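Membrane-bound lytic murein transglycosylase A (Burkholderia pseudomallei, PDB 6QK4) probably cleaves the glycosidic bond between MurNAc and GlcNAc in peptidoglycan by lytic transglycosylation, leaving a 1,6-anhydro bond on the MurNAc residue. Local coordinates at residues Leu99-Leu110 with Val316-Asp326; Ala140-Leu150 with Leu233-Phe241. All coordinates share one frame; numbering follows the deposited sequence.

Contact 1: residues Leu99-Leu110 with Val316-Asp326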
loop_
_atom_site.group_PDB
_atom_site.type_symbol
_atom_site.label_atom_id
_atom_site.label_comp_id
_atom_site.label_asym_id
_atom_site.label_seq_id
_atom_site.Cartn_x
_atom_site.Cartn_y
_atom_site.Cartn_z
ATOM N N LEU A 99 -1.198 23.895 5.603
ATOM C CA LEU A 99 -1.043 22.667 6.389
ATOM C C LEU A 99 -1.762 21.479 5.773
ATOM O O LEU A 99 -1.336 20.357 6.023
ATOM C CB LEU A 99 -1.569 22.853 7.830
ATOM C CG LEU A 99 -0.799 23.946 8.649
ATOM C CD1 LEU A 99 -1.483 24.140 9.991
ATOM C CD2 LEU A 99 0.620 23.428 8.905
ATOM N N ASP A 100 -2.736 21.705 4.873
ATOM C CA ASP A 100 -3.437 20.593 4.220
ATOM C C ASP A 100 -2.550 19.885 3.202
ATOM O O ASP A 100 -1.846 20.539 2.391
ATOM C CB ASP A 100 -4.681 21.096 3.432
ATOM C CG ASP A 100 -5.830 21.511 4.323
ATOM O OD1 ASP A 100 -5.959 21.035 5.447
ATOM O OD2 ASP A 100 -6.656 22.292 3.808
ATOM N N GLY A 101 -2.628 18.534 3.197
ATOM C CA GLY A 101 -1.988 17.768 2.130
ATOM C C GLY A 101 -2.713 16.473 1.834
ATOM O O GLY A 101 -3.688 16.134 2.491
ATOM N N LEU A 102 -2.272 15.757 0.810
ATOM C CA LEU A 102 -3.059 14.668 0.268
ATOM C C LEU A 102 -2.524 13.319 0.759
ATOM O O LEU A 102 -1.305 13.071 0.738
ATOM C CB LEU A 102 -3.063 14.718 -1.262
ATOM C CG LEU A 102 -3.747 13.565 -1.957
ATOM C CD1 LEU A 102 -5.239 13.688 -1.721
ATOM C CD2 LEU A 102 -3.419 13.564 -3.443
ATOM N N VAL A 103 -3.432 12.463 1.221
ATOM C CA VAL A 103 -3.118 11.083 1.649
ATOM C C VAL A 103 -3.766 10.107 0.674
ATOM O O VAL A 103 -5.009 10.011 0.594
ATOM C CB VAL A 103 -3.641 10.789 3.057
ATOM C CG1 VAL A 103 -3.145 9.377 3.537
ATOM C CG2 VAL A 103 -3.091 11.858 3.998
ATOM N N THR A 104 -2.941 9.343 -0.031
ATOM C CA THR A 104 -3.449 8.261 -0.855
ATOM C C THR A 104 -3.111 6.925 -0.177
ATOM O O THR A 104 -2.558 6.905 0.919
ATOM C CB THR A 104 -2.885 8.361 -2.287
ATOM O OG1 THR A 104 -1.465 8.505 -2.257
ATOM C CG2 THR A 104 -3.472 9.595 -3.004
ATOM N N GLY A 105 -3.404 5.792 -0.828
ATOM C CA GLY A 105 -3.147 4.503 -0.190
ATOM C C GLY A 105 -2.559 3.465 -1.129
ATOM O O GLY A 105 -2.691 3.565 -2.346
ATOM N N TYR A 106 -1.814 2.512 -0.544
ATOM C CA TYR A 106 -1.303 1.387 -1.341
ATOM C C TYR A 106 -1.361 0.121 -0.508
ATOM O O TYR A 106 -1.694 0.139 0.695
ATOM C CB TYR A 106 0.114 1.641 -1.851
ATOM C CG TYR A 106 1.282 1.704 -0.881
ATOM C CD1 TYR A 106 1.371 2.694 0.121
ATOM C CD2 TYR A 106 2.363 0.804 -1.023
ATOM C CE1 TYR A 106 2.520 2.739 0.927
ATOM C CE2 TYR A 106 3.498 0.883 -0.263
ATOM C CZ TYR A 106 3.543 1.847 0.740
ATOM O OH TYR A 106 4.700 1.906 1.487
ATOM N N TYR A 107 -1.113 -1.008 -1.178
ATOM C CA TYR A 107 -1.236 -2.318 -0.543
ATOM C C TYR A 107 -0.310 -3.275 -1.260
ATOM O O TYR A 107 0.294 -2.934 -2.298
ATOM C CB TYR A 107 -2.693 -2.844 -0.594
ATOM C CG TYR A 107 -3.101 -3.393 -1.942
ATOM C CD1 TYR A 107 -3.237 -2.565 -3.034
ATOM C CD2 TYR A 107 -3.409 -4.743 -2.085
ATOM C CE1 TYR A 107 -3.685 -3.071 -4.269
ATOM C CE2 TYR A 107 -3.849 -5.262 -3.307
ATOM C CZ TYR A 107 -3.972 -4.418 -4.380
ATOM O OH TYR A 107 -4.435 -4.923 -5.566
ATOM N N GLU A 108 -0.189 -4.469 -0.689
ATOM C CA GLU A 108 0.560 -5.529 -1.366
ATOM C C GLU A 108 -0.387 -6.647 -1.759
ATOM O O GLU A 108 -1.015 -7.252 -0.886
ATOM C CB GLU A 108 1.633 -6.041 -0.435
ATOM C CG GLU A 108 2.330 -7.263 -1.028
ATOM C CD GLU A 108 3.502 -6.892 -1.899
ATOM O OE1 GLU A 108 3.462 -5.794 -2.519
ATOM O OE2 GLU A 108 4.463 -7.711 -1.956
ATOM N N PRO A 109 -0.585 -6.935 -3.059
ATOM C CA PRO A 109 -1.478 -8.037 -3.425
ATOM C C PRO A 109 -0.979 -9.348 -2.837
ATOM O O PRO A 109 0.226 -9.588 -2.755
ATOM C CB PRO A 109 -1.394 -8.064 -4.962
ATOM C CG PRO A 109 -1.005 -6.691 -5.392
ATOM C CD PRO A 109 -0.056 -6.208 -4.232
ATOM N N LEU A 110 -1.926 -10.180 -2.396
ATOM C CA LEU A 110 -1.551 -11.478 -1.838
ATOM C C LEU A 110 -2.429 -12.508 -2.517
ATOM O O LEU A 110 -3.658 -12.499 -2.352
ATOM C CB LEU A 110 -1.707 -11.511 -0.319
ATOM C CG LEU A 110 -1.434 -12.920 0.238
ATOM C CD1 LEU A 110 -0.400 -12.898 1.309
ATOM C CD2 LEU A 110 -2.738 -13.446 0.761
ATOM N N VAL A 316 3.454 17.938 2.491
ATOM C CA VAL A 316 2.493 17.168 3.285
ATOM C C VAL A 316 1.852 16.233 2.299
ATOM O O VAL A 316 0.851 16.568 1.644
ATOM C CB VAL A 316 1.453 18.074 3.967
ATOM C CG1 VAL A 316 0.439 17.217 4.838
ATOM C CG2 VAL A 316 2.175 19.139 4.868
ATOM N N ARG A 317 2.429 15.051 2.164
ATOM C CA ARG A 317 1.996 14.095 1.144
ATOM C C ARG A 317 2.361 12.707 1.655
ATOM O O ARG A 317 3.536 12.476 2.006
ATOM C CB ARG A 317 2.739 14.382 -0.161
ATOM C CG ARG A 317 2.294 13.467 -1.292
ATOM C CD ARG A 317 0.824 13.822 -1.745
ATOM N NE ARG A 317 0.508 12.951 -2.923
ATOM C CZ ARG A 317 -0.017 11.721 -2.871
ATOM N NH1 ARG A 317 -0.374 11.193 -1.733
ATOM N NH2 ARG A 317 -0.174 10.989 -3.980
ATOM N N ALA A 318 1.420 11.759 1.613
ATOM C CA ALA A 318 1.775 10.419 2.056
ATOM C C ALA A 318 0.998 9.375 1.255
ATOM O O ALA A 318 -0.172 9.603 0.868
ATOM C CB ALA A 318 1.509 10.278 3.556
ATOM N N ASP A 319 1.629 8.195 1.082
ATOM C CA ASP A 319 0.911 6.982 0.661
ATOM C C ASP A 319 0.768 6.063 1.885
ATOM O O ASP A 319 1.773 5.615 2.448
ATOM C CB ASP A 319 1.685 6.258 -0.453
ATOM C CG ASP A 319 0.808 5.803 -1.613
ATOM O OD1 ASP A 319 -0.407 6.046 -1.687
ATOM O OD2 ASP A 319 1.350 5.128 -2.526
ATOM N N TYR A 320 -0.463 5.807 2.316
ATOM C CA TYR A 320 -0.715 5.022 3.533
ATOM C C TYR A 320 -0.711 3.524 3.199
ATOM O O TYR A 320 -1.496 3.085 2.340
ATOM C CB TYR A 320 -2.087 5.459 4.062
ATOM C CG TYR A 320 -2.539 4.940 5.386
ATOM C CD1 TYR A 320 -2.032 5.483 6.564
ATOM C CD2 TYR A 320 -3.459 3.954 5.478
ATOM C CE1 TYR A 320 -2.469 5.012 7.799
ATOM C CE2 TYR A 320 -3.956 3.502 6.698
ATOM C CZ TYR A 320 -3.440 4.031 7.857
ATOM O OH TYR A 320 -3.896 3.560 9.066
ATOM N N PHE A 321 0.149 2.745 3.866
ATOM C CA PHE A 321 0.215 1.310 3.567
ATOM C C PHE A 321 -0.900 0.594 4.300
ATOM O O PHE A 321 -0.854 0.460 5.525
ATOM C CB PHE A 321 1.586 0.732 3.932
ATOM C CG PHE A 321 1.695 -0.724 3.660
ATOM C CD1 PHE A 321 1.579 -1.202 2.367
ATOM C CD2 PHE A 321 1.919 -1.621 4.690
ATOM C CE1 PHE A 321 1.694 -2.575 2.112
ATOM C CE2 PHE A 321 2.040 -2.965 4.467
ATOM C CZ PHE A 321 1.967 -3.461 3.145
ATOM N N TRP A 322 -1.911 0.129 3.546
ATOM C CA TRP A 322 -3.051 -0.568 4.141
ATOM C C TRP A 322 -2.774 -2.018 4.498
ATOM O O TRP A 322 -3.496 -2.557 5.349
ATOM C CB TRP A 322 -4.271 -0.473 3.191
ATOM C CG TRP A 322 -4.979 0.798 3.324
ATOM C CD1 TRP A 322 -4.850 1.906 2.522
ATOM C CD2 TRP A 322 -5.897 1.157 4.360
ATOM N NE1 TRP A 322 -5.659 2.892 2.960
ATOM C CE2 TRP A 322 -6.312 2.478 4.095
ATOM C CE3 TRP A 322 -6.412 0.493 5.477
ATOM C CZ2 TRP A 322 -7.240 3.152 4.896
ATOM C CZ3 TRP A 322 -7.321 1.172 6.282
ATOM C CH2 TRP A 322 -7.737 2.482 5.972
ATOM N N GLY A 323 -1.701 -2.658 3.972
ATOM C CA GLY A 323 -1.506 -4.033 4.351
ATOM C C GLY A 323 -1.563 -4.970 3.141
ATOM O O GLY A 323 -1.381 -4.526 1.996
ATOM N N LEU A 324 -1.798 -6.258 3.398
ATOM C CA LEU A 324 -1.770 -7.316 2.391
ATOM C C LEU A 324 -3.181 -7.765 2.047
ATOM O O LEU A 324 -4.036 -7.913 2.926
ATOM C CB LEU A 324 -1.024 -8.571 2.858
ATOM C CG LEU A 324 0.419 -8.458 3.345
ATOM C CD1 LEU A 324 0.999 -9.856 3.565
ATOM C CD2 LEU A 324 1.231 -7.744 2.354
ATOM N N GLY A 325 -3.415 -8.043 0.767
ATOM C CA GLY A 325 -4.651 -8.686 0.366
ATOM C C GLY A 325 -5.711 -7.726 -0.153
ATOM O O GLY A 325 -5.532 -6.505 -0.203
ATOM N N ASP A 326 -6.855 -8.309 -0.554
ATOM C CA ASP A 326 -7.790 -7.526 -1.349
ATOM C C ASP A 326 -8.642 -6.571 -0.549
ATOM O O ASP A 326 -9.059 -5.541 -1.087
ATOM C CB ASP A 326 -8.666 -8.450 -2.203
ATOM C CG ASP A 326 -7.887 -8.956 -3.393
ATOM O OD1 ASP A 326 -6.878 -8.266 -3.730
ATOM O OD2 ASP A 326 -8.231 -10.022 -3.954
HETATM O O HOH W 1 -4.933 -7.401 -5.651
HETATM O O HOH W 2 -4.601 -9.344 -3.003
HETATM O O HOH W 3 -5.780 -11.120 -4.707
#
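The edge of the Phe321 ring points at one face of Tyr106 in a tilted T-shaped pair (planes 55° apart, centroids 5.2 Å), while Asp319 O lies at the Tyr106 edge, 3.3 Å from CE1. Leu102 CD2 covers the centre of one face of the Arg317 guanidinium. At that group's edge, and in its plane, Thr104 OG1 takes hydrogen bonds from both NH1 (2.9 Å) and NH2 (3.3 Å). With OG1 between its own backbone N and carbonyl carbon (chi1 50°), Thr104 also donates to Asp319 OD1 (2.7 Å), from above the carboxylate plane. NH1 reaches Leu102 O as well, from above the carbonyl plane, beside the backbone bond from Ala318 N.

Strands 101-108 and 317-324 pair in parallel. A beta bulge shifts the register between Tyr106 and Glu108. Gly323 suits its positive phi of 119°, and side-chain-less Gly105 accommodates nearby Trp322. Outside the pair, Tyr106 OH bonds Asp307.

Threonine fits position 104 because one small hydroxyl both accepts and donates: the two arginine N-H groups and the outgoing proton fix its rotation and join Arg317 to Asp319, linking a strand of the MltA-specific sequence region to one of the 3D region.

Contact 2: residues Ala140-Leu150 with Leu233-Phe241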
loop_
_atom_site.group_PDB
_atom_site.type_symbol
_atom_site.label_atom_id
_atom_site.label_comp_id
_atom_site.label_asym_id
_atom_site.label_seq_id
_atom_site.Cartn_x
_atom_site.Cartn_y
_atom_site.Cartn_z
ATOM N N ALA A 140 -3.300 -7.057 -28.303
ATOM C CA ALA A 140 -4.199 -7.029 -27.151
ATOM C C ALA A 140 -4.260 -8.378 -26.427
ATOM O O ALA A 140 -4.125 -9.441 -27.037
ATOM C CB ALA A 140 -5.598 -6.646 -27.624
ATOM N N ARG A 141 -4.555 -8.310 -25.114
ATOM C CA ARG A 141 -4.735 -9.486 -24.255
ATOM C C ARG A 141 -5.510 -10.626 -24.910
ATOM O O ARG A 141 -5.100 -11.795 -24.864
ATOM C CB ARG A 141 -5.425 -9.024 -22.937
ATOM C CG ARG A 141 -6.222 -10.115 -22.131
ATOM C CD ARG A 141 -7.062 -9.545 -20.921
ATOM N NE ARG A 141 -6.271 -8.553 -20.090
ATOM C CZ ARG A 141 -5.627 -8.847 -18.943
ATOM N NH1 ARG A 141 -5.692 -10.076 -18.435
ATOM N NH2 ARG A 141 -4.913 -7.918 -18.294
ATOM N N ALA A 142 -6.622 -10.304 -25.564
ATOM C CA ALA A 142 -7.497 -11.366 -26.016
ATOM C C ALA A 142 -6.823 -12.193 -27.095
ATOM O O ALA A 142 -7.024 -13.408 -27.148
ATOM C CB ALA A 142 -8.807 -10.773 -26.519
ATOM N N GLN A 143 -5.989 -11.557 -27.922
ATOM C CA GLN A 143 -5.326 -12.275 -29.007
ATOM C C GLN A 143 -4.015 -12.868 -28.530
ATOM O O GLN A 143 -3.645 -13.959 -28.959
ATOM C CB GLN A 143 -5.085 -11.352 -30.196
ATOM C CG GLN A 143 -6.359 -11.158 -31.078
ATOM C CD GLN A 143 -7.537 -10.542 -30.332
ATOM O OE1 GLN A 143 -8.642 -11.121 -30.293
ATOM N NE2 GLN A 143 -7.332 -9.343 -29.774
ATOM N N LEU A 144 -3.320 -12.157 -27.633
ATOM C CA LEU A 144 -2.139 -12.715 -26.998
ATOM C C LEU A 144 -2.454 -14.063 -26.349
ATOM O O LEU A 144 -1.722 -15.049 -26.542
ATOM C CB LEU A 144 -1.619 -11.710 -25.962
ATOM C CG LEU A 144 -0.271 -11.938 -25.345
ATOM C CD1 LEU A 144 0.773 -11.975 -26.411
ATOM C CD2 LEU A 144 -0.057 -10.751 -24.410
ATOM N N MET A 145 -3.555 -14.124 -25.582
ATOM C CA MET A 145 -3.939 -15.364 -24.923
ATOM C C MET A 145 -4.353 -16.446 -25.909
ATOM O O MET A 145 -4.301 -17.623 -25.548
ATOM C CB MET A 145 -5.075 -15.135 -23.917
ATOM C CG MET A 145 -4.708 -14.231 -22.689
ATOM S SD MET A 145 -3.731 -15.199 -21.543
ATOM C CE MET A 145 -4.746 -16.668 -21.353
ATOM N N ARG A 146 -4.747 -16.083 -27.143
ATOM C CA ARG A 146 -5.236 -17.055 -28.099
ATOM C C ARG A 146 -4.193 -17.475 -29.112
ATOM O O ARG A 146 -4.362 -18.515 -29.758
ATOM C CB ARG A 146 -6.467 -16.489 -28.833
ATOM C CG ARG A 146 -7.670 -16.327 -27.891
ATOM C CD ARG A 146 -8.898 -15.671 -28.486
ATOM N NE ARG A 146 -10.109 -15.956 -27.708
ATOM C CZ ARG A 146 -10.423 -15.323 -26.564
ATOM N NH1 ARG A 146 -9.651 -14.327 -26.079
ATOM N NH2 ARG A 146 -11.552 -15.660 -25.941
ATOM N N SER A 147 -3.140 -16.689 -29.281
ATOM C CA SER A 147 -2.116 -16.986 -30.297
ATOM C C SER A 147 -1.303 -18.257 -30.001
ATOM O O SER A 147 -0.740 -18.853 -30.932
ATOM C CB SER A 147 -1.171 -15.780 -30.426
ATOM O OG SER A 147 -0.369 -15.648 -29.263
ATOM N N GLY A 148 -1.218 -18.688 -28.738
ATOM C CA GLY A 148 -0.273 -19.702 -28.314
ATOM C C GLY A 148 1.098 -19.180 -27.888
ATOM O O GLY A 148 1.896 -19.941 -27.308
ATOM N N ALA A 149 1.395 -17.914 -28.174
ATOM C CA ALA A 149 2.662 -17.312 -27.802
ATOM C C ALA A 149 2.935 -17.377 -26.301
ATOM O O ALA A 149 4.107 -17.331 -25.901
ATOM C CB ALA A 149 2.683 -15.865 -28.291
ATOM N N LEU A 150 1.909 -17.496 -25.452
ATOM C CA LEU A 150 2.191 -17.542 -24.008
ATOM C C LEU A 150 2.419 -18.949 -23.464
ATOM O O LEU A 150 3.027 -19.096 -22.391
ATOM C CB LEU A 150 1.054 -16.881 -23.226
ATOM C CG LEU A 150 0.796 -15.409 -23.569
ATOM C CD1 LEU A 150 -0.300 -14.830 -22.668
ATOM C CD2 LEU A 150 2.051 -14.524 -23.570
ATOM N N LEU A 233 -12.671 -9.884 -18.897
ATOM C CA LEU A 233 -11.264 -9.553 -18.764
ATOM C C LEU A 233 -10.675 -9.129 -20.109
ATOM O O LEU A 233 -9.826 -8.215 -20.158
ATOM C CB LEU A 233 -10.510 -10.728 -18.149
ATOM C CG LEU A 233 -11.034 -11.251 -16.810
ATOM C CD1 LEU A 233 -10.087 -12.229 -16.206
ATOM C CD2 LEU A 233 -11.194 -10.114 -15.829
ATOM N N ASP A 234 -11.181 -9.721 -21.211
ATOM C CA ASP A 234 -10.719 -9.385 -22.550
ATOM C C ASP A 234 -11.092 -7.966 -22.965
ATOM O O ASP A 234 -10.511 -7.445 -23.919
ATOM C CB ASP A 234 -11.294 -10.360 -23.559
ATOM C CG ASP A 234 -10.546 -11.653 -23.612
ATOM O OD1 ASP A 234 -9.486 -11.770 -22.945
ATOM O OD2 ASP A 234 -11.029 -12.563 -24.301
ATOM N N THR A 235 -12.008 -7.307 -22.258
ATOM C CA THR A 235 -12.266 -5.913 -22.590
ATOM C C THR A 235 -11.113 -4.992 -22.209
ATOM O O THR A 235 -11.172 -3.810 -22.550
ATOM C CB THR A 235 -13.552 -5.418 -21.924
ATOM O OG1 THR A 235 -13.346 -5.321 -20.515
ATOM C CG2 THR A 235 -14.710 -6.340 -22.209
ATOM N N ASN A 236 -10.088 -5.476 -21.471
ATOM C CA ASN A 236 -8.886 -4.712 -21.177
ATOM C C ASN A 236 -7.753 -5.182 -22.071
ATOM O O ASN A 236 -7.149 -6.230 -21.795
ATOM C CB ASN A 236 -8.481 -4.857 -19.694
ATOM C CG ASN A 236 -7.127 -4.226 -19.402
ATOM O OD1 ASN A 236 -6.731 -3.291 -20.093
ATOM N ND2 ASN A 236 -6.390 -4.735 -18.385
ATOM N N PRO A 237 -7.375 -4.432 -23.103
ATOM C CA PRO A 237 -6.328 -4.930 -24.011
ATOM C C PRO A 237 -4.958 -5.011 -23.369
ATOM O O PRO A 237 -4.105 -5.774 -23.852
ATOM C CB PRO A 237 -6.353 -3.932 -25.183
ATOM C CG PRO A 237 -7.015 -2.723 -24.662
ATOM C CD PRO A 237 -7.944 -3.139 -23.530
ATOM N N ARG A 238 -4.715 -4.278 -22.284
ATOM C CA ARG A 238 -3.399 -4.337 -21.670
ATOM C C ARG A 238 -3.163 -5.688 -20.994
ATOM O O ARG A 238 -4.089 -6.287 -20.428
ATOM C CB ARG A 238 -3.248 -3.200 -20.660
ATOM C CG ARG A 238 -1.832 -3.004 -20.212
ATOM C CD ARG A 238 -1.769 -1.797 -19.321
ATOM N NE ARG A 238 -0.400 -1.423 -18.982
ATOM C CZ ARG A 238 0.486 -0.898 -19.834
ATOM N NH1 ARG A 238 0.171 -0.695 -21.118
ATOM N NH2 ARG A 238 1.706 -0.588 -19.405
ATOM N N PHE A 239 -1.920 -6.162 -21.082
ATOM C CA PHE A 239 -1.452 -7.431 -20.511
ATOM C C PHE A 239 -0.073 -7.250 -19.880
ATOM O O PHE A 239 0.881 -6.857 -20.561
ATOM C CB PHE A 239 -1.387 -8.557 -21.565
ATOM C CG PHE A 239 -1.399 -9.921 -20.955
ATOM C CD1 PHE A 239 -2.617 -10.525 -20.620
ATOM C CD2 PHE A 239 -0.214 -10.561 -20.631
ATOM C CE1 PHE A 239 -2.625 -11.792 -20.023
ATOM C CE2 PHE A 239 -0.204 -11.809 -20.011
ATOM C CZ PHE A 239 -1.420 -12.413 -19.691
ATOM N N VAL A 240 0.068 -7.628 -18.607
ATOM C CA VAL A 240 1.299 -7.405 -17.864
ATOM C C VAL A 240 1.955 -8.738 -17.558
ATOM O O VAL A 240 1.282 -9.698 -17.172
ATOM C CB VAL A 240 0.987 -6.616 -16.579
ATOM C CG1 VAL A 240 2.208 -6.522 -15.642
ATOM C CG2 VAL A 240 0.388 -5.248 -16.939
ATOM N N PHE A 241 3.277 -8.795 -17.737
ATOM C CA PHE A 241 4.099 -9.959 -17.477
ATOM C C PHE A 241 4.857 -9.762 -16.177
ATOM O O PHE A 241 4.938 -8.654 -15.649
ATOM C CB PHE A 241 5.090 -10.183 -18.605
ATOM C CG PHE A 241 4.426 -10.365 -19.934
ATOM C CD1 PHE A 241 3.932 -11.605 -20.286
ATOM C CD2 PHE A 241 4.249 -9.284 -20.782
ATOM C CE1 PHE A 241 3.300 -11.796 -21.530
ATOM C CE2 PHE A 241 3.627 -9.447 -22.005
ATOM C CZ PHE A 241 3.153 -10.708 -22.383
HETATM O O HOH W 4 -8.158 -7.758 -25.390
#
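Arg141 extends CG anti to its backbone N (chi1 156°) and then turns about CG-CD (chi3 -45°), which lays its guanidinium along the carbonyls of loop 235-239. NE bonds Asn236 O (3.0 Å) in both the carbonyl and the guanidinium plane; NH2 reaches Arg238 O (2.8 Å), which is tilted from the guanidinium plane, and also Gln168 of helix 161-170. Phe239 CD1 sits over the centre of one guanidinium face, 3.8 Å above it, the two planes being 55° apart. At the helix start, Arg141 N donates to Pro237 O (2.9 Å), and a water joins Ala142 N to Asp234 O.

Farther along helix 141-147, Leu144 CD2 lies 3.8 Å from both Phe239 CD2 and Phe241 CZ. Beyond the helix, Leu150 uses its two branches separately: CD1 touches Phe239, while CD2 meets the Phe241 edge at CE1 (3.6 Å). Met145 SD approaches the Phe239 ring obliquely, a Met-aromatic contact. Toward the surface, Arg146 NH1 meets Asp234 OD2 on its syn side but tilted from the carboxylate plane, a salt bridge (2.9 Å), and bonds Ala142 O of its own helix.

Arginine suits position 141 because its long chain brings several N-H donors to backbone carbonyls of the loop. The in-plane bond from NE, the tilted one from NH2 and the aromatic packing over a face would together restrain its rotation, pinning the loop that connects helix 229-234 to strand 240-244.

Contact 1 lies near the middle of the molecule, its centre about 5 Å from the chain centre, whereas that of contact 2 lies about 27 Å from it. Their centres are about 30 Å apart and their nearest atoms about 11 Å, so they do not touch. Contact 1 pairs a strand of the MltA-specific region with one of the 3D region, of the double-psi barrel clan; contact 2 belongs wholly to the former. Helix 161-170 touches both: Leu167 and Gln170 pack on Pro109 of contact 1, and Gln168 bonds Arg141 of contact 2. In MltA relatives, the substrate groove runs between the barrel and the inserted domain.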